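Local coordinates for protein myosin-I heavy chain (Dictyostelium discoideum, PDB 5EJY) that moves on actin as an ATP-driven class VII myosin in early phagocytosis and adhesion, this part being its MF1 MyTH4-FERM tail module, at residues A[1-9]-A[171-179]; A[411-421]-A[476-487]. All coordinates share one frame; numbering follows the deposited sequence.

Contact 1 (A[1-9]-A[171-179]); sequences ELPQILNDE and YFILQRFTL
Leu2 enters the contact first, laying its isobutyl end against helix 161-180 between Phe172, Gln175, Arg176 and Leu179. One methyl, CD1, sits 3.5 Å from CB of Gln175 and also touches CE1 of Phe172 and the aliphatic part of Arg176, whose guanidinium turns away to salt bridges with Asp218 and Glu225. The other methyl, CD2, meets CD2 of Leu179 at 3.8 Å, the two leucines crossing at about a right angle. At Pro3 the backbone takes over: NE2 of Gln175 donates to Pro3 O over 3.3 Å, with a nearly straight N-H line (176°). Pro3 O lies in the amide plane of Gln175, yet the donor stands well above the carbonyl plane.

The helix belongs to the all-helical MyTH4 domain, and the irregular start of this chain lies along it. Gln4 bends at chi2 (-67°), which brings OE1 within 2.7 Å of Tyr171 OH; the hydroxyl donates, and Lys151 of helix 143-155 donates to the same oxygen. With its proton committed there, Tyr171 OH accepts from Ile5 N at 3.0 Å and, weakly, from Leu6 N, so one phenol ties down three successive residues. Ile5 points back at the same tyrosine, its CD1 lying over a ring face 4.1 Å from the centroid, while that methyl also packs on CB of Leu174 at 3.6 Å. Beyond it the side chain of Leu6 leaves the helix for Lys144 and Ala148 of helix 143-155.

Contact 2 (A[411-421]-A[476-487]); sequences LVVCEHQSESL and TLQAFTGDVQKL
Phe480 and Glu415 face each other across a single antiparallel, hydrogen-bonded bridge: Glu415 N donates to Phe480 O at 2.9 Å in the carbonyl plane, and Phe480 N returns a bond to Glu415 O at 2.8 Å. Their side chains cross at a slant near the root, CG of Glu415 against CB of Phe480, with the carboxylate plane turned 70° from the ring. The phenyl presents its edge to Glu415 O and to CA of His416. Gln417 comes across at about a right angle, its CG 3.9 Å from CE2 of the ring. Farther along, Leu421 CD1 touches Leu477 CD1 at 3.7 Å, the two side chains slanting across each other, and the same Leu477 methyl reaches CB of His416.

At the other end, Thr481 has OG1 anti to its backbone N (chi1 -173°), which turns the hydroxyl onto Val413 O at 2.8 Å and against CG1 of Val412. Val412 CG2 faces Leu487 CD1 on helix 484-499. In one of its two modelled conformers Lys486 runs fully extended from that helix, delivering NZ to Leu411 O at 2.8 Å, nearly in line with the C=O bond.

Strands 410-415 and 476-480 belong to different sheets of the FERM C-terminal lobe, a PH-like fold closed by a C-terminal helix. They cross at 118°, and the bridge sews one outer strand to the other. Water carries the join further, linking Val413 O to Gly482 N and Gln417 N to Gln478 O. Val413 O thus accepts both a hydroxyl and a water, and in that conformer the lysine would bring its charge to Leu411 O, so polar side chains and water bind backbone groups beyond the single bridge between the steeply inclined strands.

Contact 1 comes first along the chain and closes before contact 2 opens. Their centres are 43 Å apart, on opposite sides of the chain's centre, and their nearest atoms stay about 16 Å from each other. They share no helix or sheet. Contact 1 sets the start of the chain against helix 161-180 of the helical MyTH4 domain; contact 2 lies in the last lobe of the FERM domain, where strands 410-415 and 476-480 meet beside the terminal helix 484-499. Between them along the chain come the ubiquitin-like lobe and the helical central lobe of the FERM domain. Each contact is thus internal to its own end of the MyTH4-FERM module, and neither bridges the two domains.

Contact 1 (A[1-9]-A[171-179])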
# COMPACT_ATOMS: atom_id res chain seq x y z
N GLU A 1 -17.70 -13.63 -11.22
CA GLU A 1 -16.86 -12.53 -11.65
C GLU A 1 -17.49 -11.17 -11.33
O GLU A 1 -18.56 -11.11 -10.71
CB GLU A 1 -16.53 -12.65 -13.14
CG GLU A 1 -17.69 -13.13 -14.01
CD GLU A 1 -17.29 -13.33 -15.46
N LEU A 2 -16.84 -10.09 -11.74
CA LEU A 2 -17.32 -8.75 -11.40
C LEU A 2 -18.59 -8.37 -12.16
O LEU A 2 -18.75 -8.73 -13.32
CB LEU A 2 -16.23 -7.71 -11.67
CG LEU A 2 -14.94 -7.86 -10.86
CD1 LEU A 2 -13.99 -6.70 -11.16
CD2 LEU A 2 -15.27 -7.90 -9.37
N PRO A 3 -19.49 -7.63 -11.50
CA PRO A 3 -20.72 -7.12 -12.12
C PRO A 3 -20.43 -6.20 -13.30
O PRO A 3 -19.53 -5.35 -13.22
CB PRO A 3 -21.38 -6.34 -10.98
CG PRO A 3 -20.28 -6.03 -10.03
CD PRO A 3 -19.35 -7.20 -10.10
N GLN A 4 -21.18 -6.36 -14.38
CA GLN A 4 -21.03 -5.50 -15.54
C GLN A 4 -21.33 -4.06 -15.18
O GLN A 4 -22.16 -3.79 -14.30
CB GLN A 4 -21.95 -5.97 -16.67
CG GLN A 4 -21.62 -7.34 -17.21
CD GLN A 4 -20.29 -7.38 -17.92
OE1 GLN A 4 -19.95 -6.46 -18.66
NE2 GLN A 4 -19.52 -8.44 -17.69
N ILE A 5 -20.65 -3.13 -15.83
CA ILE A 5 -20.96 -1.72 -15.68
C ILE A 5 -22.20 -1.46 -16.52
O ILE A 5 -23.04 -0.61 -16.20
CB ILE A 5 -19.80 -0.83 -16.17
CG1 ILE A 5 -18.54 -1.09 -15.33
CG2 ILE A 5 -20.17 0.64 -16.09
CD1 ILE A 5 -17.25 -0.84 -16.08
N LEU A 6 -22.31 -2.21 -17.61
CA LEU A 6 -23.41 -2.10 -18.56
C LEU A 6 -23.69 -3.45 -19.19
O LEU A 6 -22.76 -4.13 -19.64
CB LEU A 6 -23.04 -1.11 -19.66
CG LEU A 6 -24.20 -0.59 -20.50
CD1 LEU A 6 -25.15 0.17 -19.59
CD2 LEU A 6 -23.70 0.30 -21.60
N ASN A 7 -24.95 -3.85 -19.23
CA ASN A 7 -25.33 -5.08 -19.93
C ASN A 7 -25.20 -4.96 -21.45
O ASN A 7 -25.36 -3.87 -22.00
CB ASN A 7 -26.77 -5.47 -19.58
CG ASN A 7 -26.94 -5.77 -18.11
OD1 ASN A 7 -26.08 -6.38 -17.48
ND2 ASN A 7 -28.07 -5.33 -17.55
N ASP A 8 -24.93 -6.07 -22.13
CA ASP A 8 -24.83 -6.05 -23.58
C ASP A 8 -26.08 -5.43 -24.20
O ASP A 8 -26.02 -4.76 -25.23
CB ASP A 8 -24.61 -7.46 -24.16
CG ASP A 8 -23.17 -7.94 -24.03
OD1 ASP A 8 -22.25 -7.11 -23.89
OD2 ASP A 8 -22.95 -9.18 -24.09
N GLU A 9 -27.22 -5.64 -23.55
CA GLU A 9 -28.51 -5.23 -24.12
C GLU A 9 -28.75 -3.74 -24.00
O GLU A 9 -29.65 -3.19 -24.64
CB GLU A 9 -29.65 -5.99 -23.43
CG GLU A 9 -29.72 -5.72 -21.94
CD GLU A 9 -30.96 -6.30 -21.30
OE1 GLU A 9 -31.76 -6.93 -22.03
OE2 GLU A 9 -31.14 -6.11 -20.08
N TYR A 171 -11.93 -1.84 -19.53
CA TYR A 171 -13.23 -2.18 -18.98
C TYR A 171 -13.08 -2.90 -17.65
O TYR A 171 -13.79 -2.61 -16.69
CB TYR A 171 -14.01 -3.07 -19.96
CG TYR A 171 -15.45 -3.27 -19.55
CD1 TYR A 171 -16.41 -2.31 -19.80
CD2 TYR A 171 -15.85 -4.44 -18.90
CE1 TYR A 171 -17.72 -2.49 -19.43
CE2 TYR A 171 -17.17 -4.63 -18.53
CZ TYR A 171 -18.10 -3.65 -18.80
OH TYR A 171 -19.42 -3.81 -18.43
N PHE A 172 -12.17 -3.86 -17.61
CA PHE A 172 -11.95 -4.63 -16.39
C PHE A 172 -11.44 -3.74 -15.24
O PHE A 172 -11.90 -3.85 -14.11
CB PHE A 172 -10.97 -5.78 -16.66
CG PHE A 172 -10.76 -6.69 -15.48
CD1 PHE A 172 -11.82 -7.42 -14.96
CD2 PHE A 172 -9.52 -6.81 -14.88
CE1 PHE A 172 -11.64 -8.26 -13.86
CE2 PHE A 172 -9.33 -7.65 -13.78
CZ PHE A 172 -10.39 -8.38 -13.27
N ILE A 173 -10.51 -2.84 -15.52
CA ILE A 173 -10.01 -2.00 -14.39
C ILE A 173 -11.12 -1.06 -13.88
O ILE A 173 -11.18 -0.74 -12.69
CB ILE A 173 -8.67 -1.27 -14.72
CG1 ILE A 173 -7.89 -0.95 -13.43
CG2 ILE A 173 -8.89 -0.01 -15.55
CD1 ILE A 173 -7.37 -2.17 -12.72
N LEU A 174 -12.04 -0.65 -14.75
CA LEU A 174 -13.16 0.15 -14.25
C LEU A 174 -14.01 -0.68 -13.29
O LEU A 174 -14.46 -0.17 -12.28
CB LEU A 174 -14.06 0.68 -15.37
CG LEU A 174 -13.60 1.82 -16.29
CD1 LEU A 174 -14.74 2.15 -17.26
CD2 LEU A 174 -13.21 3.05 -15.49
N GLN A 175 -14.23 -1.95 -13.63
CA GLN A 175 -14.96 -2.86 -12.73
C GLN A 175 -14.22 -3.05 -11.39
O GLN A 175 -14.83 -3.04 -10.33
CB GLN A 175 -15.15 -4.22 -13.38
CG GLN A 175 -16.09 -4.26 -14.58
CD GLN A 175 -16.02 -5.60 -15.26
OE1 GLN A 175 -15.02 -5.93 -15.91
NE2 GLN A 175 -17.05 -6.41 -15.08
N ARG A 176 -12.92 -3.27 -11.47
CA ARG A 176 -12.11 -3.43 -10.25
C ARG A 176 -12.20 -2.21 -9.32
O ARG A 176 -12.27 -2.34 -8.09
CB ARG A 176 -10.65 -3.70 -10.65
CG ARG A 176 -10.42 -5.03 -11.40
CD ARG A 176 -10.12 -6.18 -10.44
NE ARG A 176 -8.93 -5.88 -9.65
CZ ARG A 176 -8.79 -6.14 -8.35
NH1 ARG A 176 -9.75 -6.75 -7.66
NH2 ARG A 176 -7.67 -5.78 -7.72
N PHE A 177 -12.16 -1.02 -9.89
CA PHE A 177 -12.25 0.19 -9.06
C PHE A 177 -13.67 0.41 -8.54
O PHE A 177 -13.87 0.99 -7.48
CB PHE A 177 -11.72 1.43 -9.79
CG PHE A 177 -10.23 1.61 -9.69
CD1 PHE A 177 -9.64 1.84 -8.46
CD2 PHE A 177 -9.42 1.53 -10.83
CE1 PHE A 177 -8.26 1.99 -8.35
CE2 PHE A 177 -8.05 1.68 -10.72
CZ PHE A 177 -7.47 1.93 -9.47
N THR A 178 -14.67 -0.07 -9.27
CA THR A 178 -16.04 -0.01 -8.76
C THR A 178 -16.13 -0.89 -7.52
O THR A 178 -16.80 -0.56 -6.54
CB THR A 178 -17.07 -0.47 -9.81
OG1 THR A 178 -16.92 0.33 -10.99
CG2 THR A 178 -18.49 -0.32 -9.27
N LEU A 179 -15.43 -2.02 -7.56
CA LEU A 179 -15.39 -2.92 -6.42
C LEU A 179 -14.55 -2.34 -5.27
O LEU A 179 -14.98 -2.36 -4.12
CB LEU A 179 -14.82 -4.27 -6.84
CG LEU A 179 -14.58 -5.26 -5.70
CD1 LEU A 179 -15.90 -5.72 -5.11
CD2 LEU A 179 -13.76 -6.44 -6.18

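Contact 2 (A[411-421]-A[476-487])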
# COMPACT_ATOMS: atom_id res chain seq x y z
N LEU A 411 2.34 -3.48 18.80
CA LEU A 411 3.19 -2.52 19.49
C LEU A 411 3.17 -1.15 18.81
O LEU A 411 3.20 -1.06 17.58
CB LEU A 411 4.63 -3.03 19.52
CG LEU A 411 4.84 -4.40 20.18
CD1 LEU A 411 6.31 -4.74 20.22
CD2 LEU A 411 4.22 -4.40 21.59
N VAL A 412 3.12 -0.10 19.63
CA VAL A 412 3.13 1.27 19.13
C VAL A 412 4.00 2.13 20.05
O VAL A 412 3.76 2.20 21.26
CB VAL A 412 1.71 1.88 19.09
CG1 VAL A 412 1.75 3.29 18.51
CG2 VAL A 412 0.76 0.99 18.29
N VAL A 413 5.00 2.79 19.48
CA VAL A 413 5.88 3.68 20.25
C VAL A 413 5.20 5.04 20.41
O VAL A 413 4.80 5.66 19.42
CB VAL A 413 7.24 3.87 19.56
CG1 VAL A 413 8.12 4.87 20.33
CG2 VAL A 413 7.96 2.53 19.41
N CYS A 414 5.08 5.50 21.65
CA CYS A 414 4.37 6.74 21.93
C CYS A 414 5.12 7.67 22.88
O CYS A 414 6.09 7.28 23.54
CB CYS A 414 2.99 6.47 22.54
SG CYS A 414 1.90 5.45 21.56
N GLU A 415 4.64 8.89 22.96
CA GLU A 415 5.05 9.80 24.01
C GLU A 415 3.87 10.68 24.40
O GLU A 415 2.89 10.77 23.67
CB GLU A 415 6.25 10.64 23.57
CG GLU A 415 5.99 11.54 22.39
CD GLU A 415 7.28 12.10 21.80
OE1 GLU A 415 8.26 11.32 21.67
OE2 GLU A 415 7.32 13.31 21.49
N HIS A 416 3.95 11.31 25.57
CA HIS A 416 2.89 12.20 25.99
C HIS A 416 3.51 13.46 26.60
O HIS A 416 4.70 13.49 26.91
CB HIS A 416 1.94 11.52 26.97
CG HIS A 416 2.46 11.45 28.37
ND1 HIS A 416 2.33 12.49 29.27
CD2 HIS A 416 3.12 10.47 29.03
CE1 HIS A 416 2.88 12.15 30.42
NE2 HIS A 416 3.37 10.93 30.30
N GLN A 417 2.69 14.49 26.73
CA GLN A 417 3.15 15.78 27.23
C GLN A 417 2.30 16.25 28.39
O GLN A 417 2.16 17.45 28.61
CB GLN A 417 3.08 16.82 26.11
CG GLN A 417 3.84 16.43 24.86
CD GLN A 417 3.86 17.54 23.83
OE1 GLN A 417 2.93 18.35 23.74
NE2 GLN A 417 4.94 17.59 23.05
N SER A 418 1.71 15.32 29.14
CA SER A 418 0.77 15.72 30.18
C SER A 418 1.50 16.01 31.48
O SER A 418 2.50 15.37 31.79
CB SER A 418 -0.29 14.65 30.45
OG SER A 418 -0.98 14.95 31.66
N GLU A 419 0.97 16.97 32.23
CA GLU A 419 1.57 17.34 33.51
C GLU A 419 0.77 16.76 34.67
O GLU A 419 1.07 17.02 35.84
CB GLU A 419 1.67 18.86 33.63
N SER A 420 -0.26 15.98 34.35
CA SER A 420 -1.13 15.42 35.38
C SER A 420 -1.42 13.94 35.15
O SER A 420 -2.42 13.41 35.65
CB SER A 420 -2.44 16.21 35.47
OG SER A 420 -3.23 16.01 34.32
N LEU A 421 -0.56 13.29 34.38
CA LEU A 421 -0.58 11.84 34.26
C LEU A 421 0.72 11.27 34.81
O LEU A 421 1.77 11.87 34.64
CB LEU A 421 -0.77 11.42 32.81
CG LEU A 421 -2.12 11.80 32.20
CD1 LEU A 421 -2.18 11.42 30.72
CD2 LEU A 421 -3.24 11.15 32.97
N THR A 476 -8.06 12.06 29.87
CA THR A 476 -7.59 11.71 28.53
C THR A 476 -6.08 11.58 28.49
O THR A 476 -5.36 12.41 29.03
CB THR A 476 -8.04 12.76 27.52
OG1 THR A 476 -9.46 12.70 27.39
CG2 THR A 476 -7.40 12.53 26.15
N LEU A 477 -5.59 10.51 27.87
CA LEU A 477 -4.18 10.39 27.58
C LEU A 477 -4.03 10.72 26.10
O LEU A 477 -4.58 10.01 25.25
CB LEU A 477 -3.68 8.96 27.84
CG LEU A 477 -2.32 8.59 27.22
CD1 LEU A 477 -1.20 9.50 27.69
CD2 LEU A 477 -1.98 7.13 27.52
N GLN A 478 -3.36 11.82 25.79
CA GLN A 478 -3.14 12.17 24.39
C GLN A 478 -1.81 11.57 23.99
O GLN A 478 -0.74 12.12 24.28
CB GLN A 478 -3.15 13.68 24.14
CG GLN A 478 -2.95 14.03 22.66
CD GLN A 478 -3.04 15.51 22.37
OE1 GLN A 478 -2.92 16.33 23.27
NE2 GLN A 478 -3.26 15.85 21.11
N ALA A 479 -1.90 10.39 23.38
CA ALA A 479 -0.72 9.63 23.00
C ALA A 479 -0.21 10.08 21.63
O ALA A 479 -0.85 9.83 20.61
CB ALA A 479 -1.03 8.12 22.96
N PHE A 480 0.95 10.73 21.62
CA PHE A 480 1.60 11.12 20.38
C PHE A 480 2.37 9.95 19.81
O PHE A 480 3.04 9.22 20.53
CB PHE A 480 2.54 12.31 20.61
CG PHE A 480 1.82 13.57 20.98
CD1 PHE A 480 1.24 14.36 20.01
CD2 PHE A 480 1.67 13.92 22.31
CE1 PHE A 480 0.55 15.51 20.34
CE2 PHE A 480 0.98 15.08 22.66
CZ PHE A 480 0.42 15.88 21.67
N THR A 481 2.27 9.78 18.50
CA THR A 481 2.92 8.65 17.86
C THR A 481 3.12 8.98 16.39
O THR A 481 2.34 9.74 15.81
CB THR A 481 2.10 7.36 18.03
OG1 THR A 481 2.84 6.25 17.52
CG2 THR A 481 0.75 7.46 17.29
N GLY A 482 4.18 8.45 15.79
CA GLY A 482 4.45 8.72 14.39
C GLY A 482 3.45 8.07 13.45
O GLY A 482 3.20 8.57 12.36
N ASP A 483 2.89 6.93 13.85
CA ASP A 483 1.98 6.19 12.98
C ASP A 483 0.57 6.19 13.54
O ASP A 483 0.07 5.16 14.00
CB ASP A 483 2.46 4.75 12.81
CG ASP A 483 1.80 4.02 11.62
OD1 ASP A 483 0.75 4.44 11.11
OD2 ASP A 483 2.34 2.99 11.21
N VAL A 484 -0.08 7.35 13.50
CA VAL A 484 -1.42 7.52 14.07
C VAL A 484 -2.42 6.53 13.48
O VAL A 484 -3.23 5.95 14.21
CB VAL A 484 -1.93 8.96 13.90
CG1 VAL A 484 -3.37 9.10 14.43
CG2 VAL A 484 -1.00 9.93 14.62
N GLN A 485 -2.37 6.32 12.17
CA GLN A 485 -3.34 5.43 11.55
C GLN A 485 -3.25 4.01 12.11
O GLN A 485 -4.26 3.34 12.28
CB GLN A 485 -3.18 5.42 10.02
CG GLN A 485 -4.19 4.53 9.31
CD GLN A 485 -4.04 4.59 7.80
OE1 GLN A 485 -4.44 5.56 7.16
NE2 GLN A 485 -3.43 3.56 7.22
N LYS A 486 -2.03 3.54 12.40
CA LYS A 486 -1.85 2.22 13.00
C LYS A 486 -2.55 2.15 14.35
O LYS A 486 -3.29 1.20 14.62
CB LYS A 486 -0.36 1.90 13.17
CG LYS A 486 -0.10 0.50 13.71
CD LYS A 486 1.39 0.22 13.94
CE LYS A 486 1.61 -1.20 14.49
NZ LYS A 486 3.05 -1.55 14.78
N LEU A 487 -2.33 3.15 15.19
CA LEU A 487 -2.93 3.15 16.52
C LEU A 487 -4.46 3.19 16.44
O LEU A 487 -5.14 2.40 17.09
CB LEU A 487 -2.39 4.32 17.35
CG LEU A 487 -2.90 4.38 18.79
CD1 LEU A 487 -2.72 3.03 19.47
CD2 LEU A 487 -2.15 5.47 19.54
O HOH W 1 6.28 7.24 17.19
O HOH W 2 -0.16 14.14 25.92